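Local coordinates for D-isomer specific 2-hydroxyacid dehydrogenase family protein (Desulfovibrio vulgaris, PDB 5TX7) that probably catalyses the NAD-dependent interconversion of D-2-hydroxyacids and the corresponding 2-keto acids, at residues 115-120 and 280-285; 149-154 and 161-166; 2-7 and 20-25; 59-64 and 88-93. All coordinates share one frame; numbering follows the deposited sequence.

Interaction 1 (115-120 and 280-285)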
loop_
_atom_site.group_PDB
_atom_site.type_symbol
_atom_site.label_atom_id
_atom_site.label_comp_id
_atom_site.label_asym_id
_atom_site.label_seq_id
_atom_site.Cartn_x
_atom_site.Cartn_y
_atom_site.Cartn_z
ATOM N N CYS A 115 5.015 7.561 -0.846
ATOM C CA CYS A 115 4.829 8.307 0.394
ATOM C C CYS A 115 5.661 7.819 1.574
ATOM O O CYS A 115 6.112 8.629 2.384
ATOM C CB CYS A 115 3.365 8.346 0.791
ATOM S SG CYS A 115 2.455 9.417 -0.351
ATOM N N ARG A 116 5.853 6.501 1.662
ATOM C CA ARG A 116 6.611 5.863 2.767
ATOM C C ARG A 116 7.928 5.228 2.325
ATOM O O ARG A 116 8.847 5.105 3.137
ATOM C CB ARG A 116 5.742 4.788 3.419
ATOM C CG ARG A 116 4.297 5.196 3.708
ATOM C CD ARG A 116 4.224 6.415 4.603
ATOM N NE ARG A 116 4.654 6.116 5.978
ATOM C CZ ARG A 116 3.895 6.139 7.070
ATOM N NH1 ARG A 116 2.593 6.448 7.024
ATOM N NH2 ARG A 116 4.458 5.838 8.236
ATOM N N ARG A 117 8.052 4.814 1.060
ATOM C CA ARG A 117 9.278 4.200 0.560
ATOM C C ARG A 117 9.669 2.997 1.412
ATOM O O ARG A 117 10.814 2.904 1.844
ATOM C CB ARG A 117 10.391 5.253 0.461
ATOM C CG ARG A 117 10.193 6.302 -0.623
ATOM C CD ARG A 117 10.614 5.750 -1.966
ATOM N NE ARG A 117 10.418 6.693 -3.059
ATOM C CZ ARG A 117 10.556 6.397 -4.364
ATOM N NH1 ARG A 117 10.847 5.154 -4.777
ATOM N NH2 ARG A 117 10.372 7.343 -5.283
ATOM N N THR A 118 8.729 2.070 1.640
ATOM C CA THR A 118 9.007 0.942 2.551
ATOM C C THR A 118 10.121 0.079 2.035
ATOM O O THR A 118 10.972 -0.344 2.801
ATOM C CB THR A 118 7.808 0.030 2.799
ATOM O OG1 THR A 118 7.304 -0.438 1.550
ATOM C CG2 THR A 118 6.730 0.776 3.583
ATOM N N ALA A 119 10.118 -0.182 0.738
ATOM C CA ALA A 119 11.129 -1.042 0.113
ATOM C C ALA A 119 12.523 -0.423 0.125
ATOM O O ALA A 119 13.519 -1.144 0.254
ATOM C CB ALA A 119 10.723 -1.388 -1.314
ATOM N N LEU A 120 12.599 0.892 -0.032
ATOM C CA LEU A 120 13.870 1.602 0.143
ATOM C C LEU A 120 14.428 1.372 1.553
ATOM O O LEU A 120 15.544 0.927 1.706
ATOM C CB LEU A 120 13.721 3.096 -0.137
ATOM C CG LEU A 120 14.936 3.974 0.182
ATOM C CD1 LEU A 120 16.147 3.538 -0.629
ATOM C CD2 LEU A 120 14.632 5.443 -0.081
ATOM N N ASN A 280 12.306 10.464 -8.521
ATOM C CA ASN A 280 11.035 10.142 -7.847
ATOM C C ASN A 280 9.969 9.543 -8.760
ATOM O O ASN A 280 8.774 9.778 -8.576
ATOM C CB ASN A 280 10.474 11.384 -7.160
ATOM C CG ASN A 280 11.427 11.966 -6.140
ATOM O OD1 ASN A 280 11.978 11.238 -5.316
ATOM N ND2 ASN A 280 11.624 13.288 -6.182
ATOM N N CYS A 281 10.395 8.761 -9.745
ATOM C CA CYS A 281 9.477 8.115 -10.676
ATOM C C CYS A 281 9.516 6.619 -10.407
ATOM O O CYS A 281 10.581 5.998 -10.440
ATOM C CB CYS A 281 9.895 8.387 -12.114
ATOM S SG CYS A 281 8.608 7.961 -13.318
ATOM N N LEU A 282 8.347 6.049 -10.124
ATOM C CA LEU A 282 8.187 4.628 -9.863
ATOM C C LEU A 282 7.443 3.997 -11.046
ATOM O O LEU A 282 6.388 4.480 -11.452
ATOM C CB LEU A 282 7.406 4.436 -8.573
ATOM C CG LEU A 282 7.416 3.083 -7.898
ATOM C CD1 LEU A 282 8.806 2.805 -7.377
ATOM C CD2 LEU A 282 6.410 3.081 -6.744
ATOM N N ILE A 283 8.013 2.945 -11.624
ATOM C CA ILE A 283 7.479 2.350 -12.838
ATOM C C ILE A 283 7.329 0.843 -12.627
ATOM O O ILE A 283 8.226 0.180 -12.109
ATOM C CB ILE A 283 8.361 2.638 -14.064
ATOM C CG1 ILE A 283 8.643 4.142 -14.164
ATOM C CG2 ILE A 283 7.673 2.151 -15.339
ATOM C CD1 ILE A 283 9.489 4.533 -15.367
ATOM N N THR A 284 6.179 0.312 -13.026
ATOM C CA THR A 284 5.915 -1.112 -12.953
ATOM C C THR A 284 5.487 -1.581 -14.356
ATOM O O THR A 284 4.902 -0.813 -15.097
ATOM C CB THR A 284 4.824 -1.430 -11.874
ATOM O OG1 THR A 284 3.690 -0.590 -12.043
ATOM C CG2 THR A 284 5.360 -1.167 -10.477
ATOM N N PRO A 285 5.802 -2.844 -14.727
ATOM C CA PRO A 285 5.682 -3.288 -16.112
ATOM C C PRO A 285 4.276 -3.762 -16.522
ATOM O O PRO A 285 4.076 -4.949 -16.796
ATOM C CB PRO A 285 6.698 -4.436 -16.170
ATOM C CG PRO A 285 6.592 -5.035 -14.825
ATOM C CD PRO A 285 6.487 -3.861 -13.907
#

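Interaction 2 (149-154 and 161-166)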
loop_
_atom_site.group_PDB
_atom_site.type_symbol
_atom_site.label_atom_id
_atom_site.label_comp_id
_atom_site.label_asym_id
_atom_site.label_seq_id
_atom_site.Cartn_x
_atom_site.Cartn_y
_atom_site.Cartn_z
ATOM N N LYS A 149 -5.161 15.188 2.319
ATOM C CA LYS A 149 -4.862 15.454 0.915
ATOM C C LYS A 149 -6.107 15.234 0.045
ATOM O O LYS A 149 -7.028 14.529 0.443
ATOM C CB LYS A 149 -3.729 14.556 0.399
ATOM C CG LYS A 149 -2.369 14.711 1.056
ATOM C CD LYS A 149 -1.312 14.023 0.182
ATOM C CE LYS A 149 0.134 14.228 0.616
ATOM N NZ LYS A 149 0.437 15.559 1.228
ATOM N N THR A 150 -6.121 15.847 -1.135
ATOM C CA THR A 150 -7.209 15.700 -2.095
ATOM C C THR A 150 -6.785 14.735 -3.212
ATOM O O THR A 150 -5.763 14.930 -3.865
ATOM C CB THR A 150 -7.632 17.065 -2.661
ATOM O OG1 THR A 150 -8.236 17.809 -1.610
ATOM C CG2 THR A 150 -8.652 16.943 -3.779
ATOM N N MET A 151 -7.587 13.693 -3.394
ATOM C CA MET A 151 -7.433 12.761 -4.491
ATOM C C MET A 151 -8.350 13.215 -5.612
ATOM O O MET A 151 -9.568 13.317 -5.429
ATOM C CB MET A 151 -7.809 11.343 -4.038
ATOM C CG MET A 151 -7.852 10.291 -5.127
ATOM S SD MET A 151 -6.234 9.761 -5.734
ATOM C CE MET A 151 -5.762 8.648 -4.423
ATOM N N GLY A 152 -7.744 13.481 -6.770
ATOM C CA GLY A 152 -8.443 13.866 -7.989
ATOM C C GLY A 152 -8.451 12.671 -8.910
ATOM O O GLY A 152 -7.395 12.125 -9.224
ATOM N N ILE A 153 -9.640 12.260 -9.333
ATOM C CA ILE A 153 -9.834 11.026 -10.093
ATOM C C ILE A 153 -10.352 11.401 -11.478
ATOM O O ILE A 153 -11.471 11.884 -11.610
ATOM C CB ILE A 153 -10.815 10.092 -9.344
ATOM C CG1 ILE A 153 -10.217 9.716 -7.989
ATOM C CG2 ILE A 153 -11.144 8.847 -10.153
ATOM C CD1 ILE A 153 -11.146 8.938 -7.088
ATOM N N VAL A 154 -9.518 11.190 -12.489
ATOM C CA VAL A 154 -9.835 11.510 -13.876
ATOM C C VAL A 154 -10.487 10.289 -14.500
ATOM O O VAL A 154 -9.810 9.343 -14.878
ATOM C CB VAL A 154 -8.551 11.914 -14.658
ATOM C CG1 VAL A 154 -8.860 12.251 -16.109
ATOM C CG2 VAL A 154 -7.876 13.103 -13.988
ATOM N N ARG A 161 -14.176 4.775 -9.174
ATOM C CA ARG A 161 -15.040 4.781 -7.988
ATOM C C ARG A 161 -14.443 4.007 -6.837
ATOM O O ARG A 161 -14.581 4.422 -5.683
ATOM C CB ARG A 161 -16.399 4.173 -8.306
ATOM C CG ARG A 161 -17.254 5.058 -9.189
ATOM C CD ARG A 161 -18.374 4.246 -9.792
ATOM N NE ARG A 161 -19.068 4.960 -10.852
ATOM C CZ ARG A 161 -20.088 4.454 -11.540
ATOM N NH1 ARG A 161 -20.522 3.215 -11.292
ATOM N NH2 ARG A 161 -20.674 5.177 -12.490
ATOM N N ARG A 162 -13.798 2.877 -7.156
ATOM C CA ARG A 162 -13.074 2.065 -6.161
ATOM C C ARG A 162 -11.928 2.875 -5.565
ATOM O O ARG A 162 -11.760 2.930 -4.348
ATOM C CB ARG A 162 -12.549 0.781 -6.801
ATOM C CG ARG A 162 -12.130 -0.301 -5.848
ATOM C CD ARG A 162 -13.357 -0.924 -5.226
ATOM N NE ARG A 162 -13.405 -0.586 -3.836
ATOM C CZ ARG A 162 -14.494 -0.694 -3.084
ATOM N NH1 ARG A 162 -14.440 -0.330 -1.809
ATOM N NH2 ARG A 162 -15.646 -1.178 -3.571
ATOM N N VAL A 163 -11.154 3.537 -6.423
ATOM C CA VAL A 163 -10.089 4.385 -5.940
ATOM C C VAL A 163 -10.641 5.450 -4.983
ATOM O O VAL A 163 -10.032 5.735 -3.950
ATOM C CB VAL A 163 -9.298 5.018 -7.098
ATOM C CG1 VAL A 163 -8.411 6.154 -6.603
ATOM C CG2 VAL A 163 -8.457 3.972 -7.794
ATOM N N GLY A 164 -11.794 6.019 -5.314
ATOM C CA GLY A 164 -12.416 7.033 -4.473
ATOM C C GLY A 164 -12.843 6.502 -3.114
ATOM O O GLY A 164 -12.628 7.159 -2.102
ATOM N N ARG A 165 -13.446 5.320 -3.073
ATOM C CA ARG A 165 -13.842 4.748 -1.781
ATOM C C ARG A 165 -12.600 4.516 -0.881
ATOM O O ARG A 165 -12.611 4.834 0.316
ATOM C CB ARG A 165 -14.706 3.477 -1.939
ATOM N N ILE A 166 -11.524 4.011 -1.465
ATOM C CA ILE A 166 -10.310 3.743 -0.706
ATOM C C ILE A 166 -9.735 5.059 -0.193
ATOM O O ILE A 166 -9.435 5.186 1.013
ATOM C CB ILE A 166 -9.277 2.966 -1.547
ATOM C CG1 ILE A 166 -9.815 1.562 -1.855
ATOM C CG2 ILE A 166 -7.956 2.861 -0.806
ATOM C CD1 ILE A 166 -9.118 0.856 -3.007
#

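Interaction 3 (2-7 and 20-25)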
loop_
_atom_site.group_PDB
_atom_site.type_symbol
_atom_site.label_atom_id
_atom_site.label_comp_id
_atom_site.label_asym_id
_atom_site.label_seq_id
_atom_site.Cartn_x
_atom_site.Cartn_y
_atom_site.Cartn_z
ATOM N N MET A 2 -15.386 -29.911 -29.186
ATOM C CA MET A 2 -14.961 -28.577 -29.595
ATOM C C MET A 2 -13.488 -28.329 -29.288
ATOM O O MET A 2 -12.986 -28.720 -28.249
ATOM C CB MET A 2 -15.809 -27.552 -28.836
ATOM C CG MET A 2 -15.386 -26.103 -29.009
ATOM S SD MET A 2 -16.776 -25.033 -28.683
ATOM C CE MET A 2 -17.621 -25.142 -30.274
ATOM N N ARG A 3 -12.813 -27.601 -30.160
ATOM C CA ARG A 3 -11.372 -27.418 -30.131
ATOM C C ARG A 3 -11.100 -25.970 -29.773
ATOM O O ARG A 3 -11.575 -25.072 -30.463
ATOM C CB ARG A 3 -10.797 -27.759 -31.505
ATOM C CG ARG A 3 -9.556 -28.649 -31.491
ATOM C CD ARG A 3 -9.310 -29.260 -32.862
ATOM N NE ARG A 3 -10.338 -30.248 -33.203
ATOM C CZ ARG A 3 -10.849 -30.476 -34.422
ATOM N NH1 ARG A 3 -10.477 -29.772 -35.497
ATOM N NH2 ARG A 3 -11.776 -31.429 -34.562
ATOM N N ILE A 4 -10.353 -25.753 -28.689
ATOM C CA ILE A 4 -10.080 -24.415 -28.148
ATOM C C ILE A 4 -8.573 -24.177 -28.103
ATOM O O ILE A 4 -7.837 -25.010 -27.581
ATOM C CB ILE A 4 -10.645 -24.255 -26.712
ATOM C CG1 ILE A 4 -12.145 -24.584 -26.695
ATOM C CG2 ILE A 4 -10.464 -22.836 -26.237
ATOM C CD1 ILE A 4 -12.826 -24.533 -25.354
ATOM N N VAL A 5 -8.117 -23.032 -28.600
ATOM C CA VAL A 5 -6.686 -22.705 -28.589
ATOM C C VAL A 5 -6.436 -21.353 -27.911
ATOM O O VAL A 5 -7.024 -20.334 -28.304
ATOM C CB VAL A 5 -6.093 -22.696 -30.006
ATOM C CG1 VAL A 5 -4.608 -22.367 -29.983
ATOM C CG2 VAL A 5 -6.288 -24.060 -30.649
ATOM N N ALA A 6 -5.565 -21.360 -26.894
ATOM C CA ALA A 6 -5.065 -20.126 -26.276
ATOM C C ALA A 6 -3.684 -19.797 -26.869
ATOM O O ALA A 6 -2.717 -20.560 -26.704
ATOM C CB ALA A 6 -4.989 -20.281 -24.766
ATOM N N LEU A 7 -3.611 -18.673 -27.574
ATOM C CA LEU A 7 -2.400 -18.283 -28.292
ATOM C C LEU A 7 -1.353 -17.621 -27.394
ATOM O O LEU A 7 -0.173 -17.657 -27.711
ATOM C CB LEU A 7 -2.742 -17.375 -29.489
ATOM C CG LEU A 7 -3.592 -18.026 -30.586
ATOM C CD1 LEU A 7 -4.025 -16.995 -31.619
ATOM C CD2 LEU A 7 -2.857 -19.183 -31.265
ATOM N N ALA A 20 -9.033 -25.364 -15.776
ATOM C CA ALA A 20 -10.160 -26.298 -15.628
ATOM C C ALA A 20 -11.531 -25.792 -16.131
ATOM O O ALA A 20 -12.255 -26.553 -16.783
ATOM C CB ALA A 20 -10.267 -26.786 -14.189
ATOM N N PRO A 21 -11.887 -24.525 -15.852
ATOM C CA PRO A 21 -13.178 -24.036 -16.370
ATOM C C PRO A 21 -13.294 -24.050 -17.894
ATOM O O PRO A 21 -14.380 -24.283 -18.410
ATOM C CB PRO A 21 -13.255 -22.599 -15.835
ATOM C CG PRO A 21 -12.390 -22.608 -14.618
ATOM C CD PRO A 21 -11.261 -23.549 -14.944
ATOM N N ILE A 22 -12.187 -23.810 -18.597
ATOM C CA ILE A 22 -12.138 -23.893 -20.061
ATOM C C ILE A 22 -12.070 -25.370 -20.518
ATOM O O ILE A 22 -12.712 -25.742 -21.486
ATOM C CB ILE A 22 -10.923 -23.144 -20.657
ATOM C CG1 ILE A 22 -10.789 -21.708 -20.111
ATOM C CG2 ILE A 22 -10.995 -23.116 -22.181
ATOM C CD1 ILE A 22 -11.844 -20.727 -20.535
ATOM N N GLU A 23 -11.292 -26.195 -19.828
ATOM C CA GLU A 23 -11.144 -27.619 -20.170
ATOM C C GLU A 23 -12.437 -28.436 -20.095
ATOM O O GLU A 23 -12.569 -29.424 -20.802
ATOM C CB GLU A 23 -10.062 -28.282 -19.324
ATOM C CG GLU A 23 -8.665 -27.801 -19.680
ATOM C CD GLU A 23 -7.585 -28.164 -18.658
ATOM O OE1 GLU A 23 -7.851 -28.191 -17.420
ATOM O OE2 GLU A 23 -6.439 -28.304 -19.110
ATOM N N GLU A 24 -13.386 -28.011 -19.260
ATOM C CA GLU A 24 -14.732 -28.611 -19.223
ATOM C C GLU A 24 -15.524 -28.472 -20.529
ATOM O O GLU A 24 -16.454 -29.232 -20.746
ATOM C CB GLU A 24 -15.578 -28.000 -18.093
ATOM C CG GLU A 24 -15.435 -28.656 -16.733
ATOM C CD GLU A 24 -15.790 -27.721 -15.576
ATOM O OE1 GLU A 24 -16.727 -26.885 -15.740
ATOM O OE2 GLU A 24 -15.123 -27.832 -14.506
ATOM N N LEU A 25 -15.172 -27.501 -21.372
ATOM C CA LEU A 25 -15.991 -27.085 -22.523
ATOM C C LEU A 25 -15.451 -27.529 -23.884
ATOM O O LEU A 25 -16.017 -27.177 -24.922
ATOM C CB LEU A 25 -16.084 -25.553 -22.527
ATOM C CG LEU A 25 -16.530 -24.878 -21.239
ATOM C CD1 LEU A 25 -16.422 -23.378 -21.376
ATOM C CD2 LEU A 25 -17.955 -25.269 -20.911
#

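Interaction 4 (59-64 and 88-93)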
loop_
_atom_site.group_PDB
_atom_site.type_symbol
_atom_site.label_atom_id
_atom_site.label_comp_id
_atom_site.label_asym_id
_atom_site.label_seq_id
_atom_site.Cartn_x
_atom_site.Cartn_y
_atom_site.Cartn_z
ATOM N N SER A 59 -6.661 -10.960 -42.623
ATOM C CA SER A 59 -5.925 -11.996 -43.351
ATOM C C SER A 59 -5.745 -13.264 -42.515
ATOM O O SER A 59 -5.872 -14.346 -43.048
ATOM C CB SER A 59 -4.583 -11.443 -43.873
ATOM O OG SER A 59 -3.610 -11.364 -42.845
ATOM N N ALA A 60 -5.470 -13.127 -41.220
ATOM C CA ALA A 60 -5.433 -14.284 -40.299
ATOM C C ALA A 60 -6.808 -14.940 -40.107
ATOM O O ALA A 60 -6.903 -16.169 -40.135
ATOM C CB ALA A 60 -4.852 -13.894 -38.939
ATOM N N LEU A 61 -7.853 -14.121 -39.935
ATOM C CA LEU A 61 -9.229 -14.606 -39.749
ATOM C C LEU A 61 -9.764 -15.377 -40.970
ATOM O O LEU A 61 -10.380 -16.411 -40.818
ATOM C CB LEU A 61 -10.176 -13.448 -39.400
ATOM C CG LEU A 61 -9.929 -12.699 -38.078
ATOM C CD1 LEU A 61 -10.542 -11.290 -38.104
ATOM C CD2 LEU A 61 -10.385 -13.467 -36.849
ATOM N N GLN A 62 -9.511 -14.882 -42.170
ATOM C CA GLN A 62 -9.868 -15.614 -43.410
ATOM C C GLN A 62 -9.061 -16.892 -43.672
ATOM O O GLN A 62 -9.516 -17.774 -44.396
ATOM C CB GLN A 62 -9.738 -14.706 -44.629
ATOM C CG GLN A 62 -10.819 -13.662 -44.683
ATOM C CD GLN A 62 -10.804 -12.966 -45.996
ATOM O OE1 GLN A 62 -9.799 -12.370 -46.369
ATOM N NE2 GLN A 62 -11.911 -13.053 -46.727
ATOM N N ALA A 63 -7.866 -16.985 -43.098
ATOM C CA ALA A 63 -7.028 -18.200 -43.178
ATOM C C ALA A 63 -7.395 -19.228 -42.100
ATOM O O ALA A 63 -6.763 -20.283 -42.007
ATOM C CB ALA A 63 -5.556 -17.838 -43.070
ATOM N N LEU A 64 -8.438 -18.937 -41.304
ATOM C CA LEU A 64 -8.966 -19.858 -40.302
ATOM C C LEU A 64 -10.472 -20.071 -40.530
ATOM O O LEU A 64 -11.292 -19.631 -39.734
ATOM C CB LEU A 64 -8.696 -19.280 -38.912
ATOM C CG LEU A 64 -7.240 -19.023 -38.529
ATOM C CD1 LEU A 64 -7.183 -18.228 -37.233
ATOM C CD2 LEU A 64 -6.445 -20.306 -38.391
ATOM N N LEU A 88 -17.198 -11.799 -41.370
ATOM C CA LEU A 88 -16.989 -13.248 -41.516
ATOM C C LEU A 88 -17.891 -14.102 -40.599
ATOM O O LEU A 88 -17.804 -15.335 -40.621
ATOM C CB LEU A 88 -15.513 -13.604 -41.239
ATOM C CG LEU A 88 -14.419 -12.980 -42.107
ATOM C CD1 LEU A 88 -13.048 -13.341 -41.538
ATOM C CD2 LEU A 88 -14.526 -13.426 -43.552
ATOM N N GLY A 89 -18.733 -13.460 -39.792
ATOM C CA GLY A 89 -19.684 -14.149 -38.917
ATOM C C GLY A 89 -19.084 -14.729 -37.654
ATOM O O GLY A 89 -19.580 -15.726 -37.145
ATOM N N ILE A 90 -18.035 -14.089 -37.133
ATOM C CA ILE A 90 -17.340 -14.532 -35.924
ATOM C C ILE A 90 -17.613 -13.527 -34.806
ATOM O O ILE A 90 -17.082 -12.427 -34.842
ATOM C CB ILE A 90 -15.814 -14.634 -36.172
ATOM C CG1 ILE A 90 -15.520 -15.669 -37.275
ATOM C CG2 ILE A 90 -15.071 -15.026 -34.883
ATOM C CD1 ILE A 90 -14.139 -15.553 -37.869
ATOM N N PRO A 91 -18.449 -13.890 -33.813
ATOM C CA PRO A 91 -18.588 -13.050 -32.617
ATOM C C PRO A 91 -17.274 -12.930 -31.863
ATOM O O PRO A 91 -16.537 -13.911 -31.766
ATOM C CB PRO A 91 -19.601 -13.809 -31.751
ATOM C CG PRO A 91 -20.268 -14.797 -32.647
ATOM C CD PRO A 91 -19.296 -15.101 -33.746
ATOM N N VAL A 92 -16.980 -11.743 -31.346
ATOM C CA VAL A 92 -15.803 -11.521 -30.512
ATOM C C VAL A 92 -16.300 -11.042 -29.163
ATOM O O VAL A 92 -17.026 -10.041 -29.086
ATOM C CB VAL A 92 -14.829 -10.480 -31.104
ATOM C CG1 VAL A 92 -13.601 -10.335 -30.229
ATOM C CG2 VAL A 92 -14.398 -10.895 -32.498
ATOM N N SER A 93 -15.907 -11.749 -28.110
ATOM C CA SER A 93 -16.241 -11.336 -26.754
ATOM C C SER A 93 -15.004 -10.853 -25.986
ATOM O O SER A 93 -13.882 -11.326 -26.240
ATOM C CB SER A 93 -16.905 -12.491 -26.008
ATOM O OG SER A 93 -18.179 -12.784 -26.550
#

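Interaction 1 (115-120 and 280-285)
At the break between helix 100-116 and helix 118-126, Arg117 links the junction of the two helices to Asn280, just before edge strand 281-283 of the parallel sheet in the NAD-binding domain, and to Leu282 within it. The backbones stay far apart, 10.4 Å between the CA atoms of Arg117 and Asn280, and only the end of the long side chain spans the gap. Arg117 NH2 ends 3.9 Å from Asn280 CA, which lies at the edge of the guanidinium, close to its plane. Arg117 NH2 remains 4.2 Å from Asn280 OD1, and no hydrogen bond crosses between the segments. Arg117 NH1 lies 4.1 Å from Leu282 CD1, which approaches obliquely as the two side chains run past each other in opposite directions. A bend at chi2 (-81°) turns the arginine chain before its extended outer half brings the guanidinium up to residues 280-282. Arg117 takes a positive phi of 55° on leaving the first helix and is the N-cap of the second. Strand 281-283 is the last in the Rossmann-type sheet, where Leu282 shares backbone hydrogen bonds with Ala259 and Leu261, and its side chain also packs on Leu110 and Glu113. The dimer interface is adjacent: Arg116 NH2 bonds to Ala288 O of the second subunit, and Ile283 N to Asp122 OD1 of that subunit.

Interaction 2 (149-154 and 161-166)
Ile153 rests its terminal methyl on the backbone of Gly164, with CD1 of Ile153 3.5 Å from both the CA and the N of Gly164. Since Gly164 has no side chain, the methyl lies directly against the helix surface. Beside it, Val163 CG1 lies 3.9 Å from Ile153 CD1. Val163 CG1 also receives Met151 CE at 4.2 Å, which makes Val163 the shared apolar partner of two strand residues. An extended chi2 of 173° carries Ile153 CD1 out from the strand to the helix, whereas Met151 reaches Val163 by a chain folded at chi2 and again at chi3. Met151 and Ile153 alternate with Gly152 along strand 150-154, so both point to the same face. The residues that touch are all buried. Further out, Met151 packs on Phe108 of helix 100-116, Ile153 on Val174 of the neighbouring strand, and Val163 on His208. On the helix, Ile166 packs against Leu170 of the second subunit. The axes of strand and helix run 9.2 Å apart at their closest and nearly antiparallel, at 173°. That is the geometry of a beta-alpha-beta unit, here strand 150-154, helix 158-169 and strand 173-177; Gly155 and Gly157 in the turn and Gly160 in the first turn of the helix fit the GxGxxG pattern of the Rossmann fold, consistent with a dinucleotide-binding role.

Interaction 3 (2-7 and 20-25)
Ile4 and Ile22 cross obliquely where strand 3-6 meets helix 20-23, in the first beta-alpha-beta unit of the chain. Strand 3-6 lies inside a five-stranded parallel sheet of order 2-1-3-4-5, consistent with the flavodoxin-like substrate-binding domain of this family. The two isoleucines direct their side chains at each other, Ile22 offering one branch and Ile4 two. From the helix comes Ile22 CG2, anti to its own backbone nitrogen, and it touches both arms of Ile4: Ile4 CD1 at 3.9 Å and Ile4 CG2 at 4.1 Å. Both Ile4 methyls meet the one methyl from the same side. With chi2 at 177°, Ile4 stretches CD1 outward, so this methyl also comes up to the carbonyl oxygen of Ile22 and to Leu25, whose CB lies 4.4 Å from Ile4 CD1. The CB of Leu25 points neither at the strand nor away from it, and the residue touches through CB and its carbonyl oxygen. Met2 starts toward the helical segment at CB, but the end of its chain leads away and packs on His47 and Val48. The mixed character of the contact is therefore methyl against methyl at the centre and aliphatic carbon against carbonyl oxygen at the side. Ile22 also packs on Met299 and Ile306 of helix 292-310 and on Leu28 of strand 27-30. Within 20-25, Ile22 O accepts a hydrogen bond from Leu25 N at 3.0 Å, while Leu25 O faces Met2 CB at 3.9 Å.

Interaction 4 (59-64 and 88-93)
Gln62 and Leu88 bring their CA atoms to within 7.7 Å where helix 58-62 passes the C-terminal turn of helix 82-87, which closes in a Schellman motif with Gly89 at a positive phi of 78°. Leu88 does most of the touching from this turn. Leu88 CD1 touches Leu61 CB at 3.6 Å and Gln62 CG at 3.9 Å; Leu88 CD2 is 3.9 Å from Gln62 CG and 4.1 Å from Gln62 NE2. The side chains of Gln62 and Leu88 cross at about a right angle, so the two leucine methyls ride across the aliphatic part of the glutamine. Deeper in, Leu61 CD2 approaches Ile90 CD1 at 4.4 Å, and both residues are buried: Leu61 also packs on Ala84 of helix 82-87, and Ile90 on Val70 of strand 69-72. The contact joins the end of helix 58-62 to the link between helix 82-87 and strand 92-93, in a sheet consistent with a flavodoxin-like domain. No hydrogen bond spans it, even from the glutamine amide, so cohesion here comes from van der Waals and hydrophobic contact, grading from buried leucine and isoleucine to an exposed leucine and glutamine.

How the interactions relate
From the N terminus, interaction 3 closes first, a short loop from strand 3-6 to helix 20-23. Interaction 4 follows in series, joining 59-64 to 88-93, and reaches the same five-stranded sheet; the centres of these two contacts lie about 18 Å apart. After strand 92-93, helix 100-116 leads into the NAD-binding domain. There interaction 1 closes a long loop from 115-120 to 280-285, and interaction 2 is enclosed within it as a local strand-helix contact of 149-154 with 161-166. No two contacts cross. Interactions 1 and 2 both reach the seven-stranded sheet and touch the second subunit, on the opposite side of the chain's centre from interactions 3 and 4.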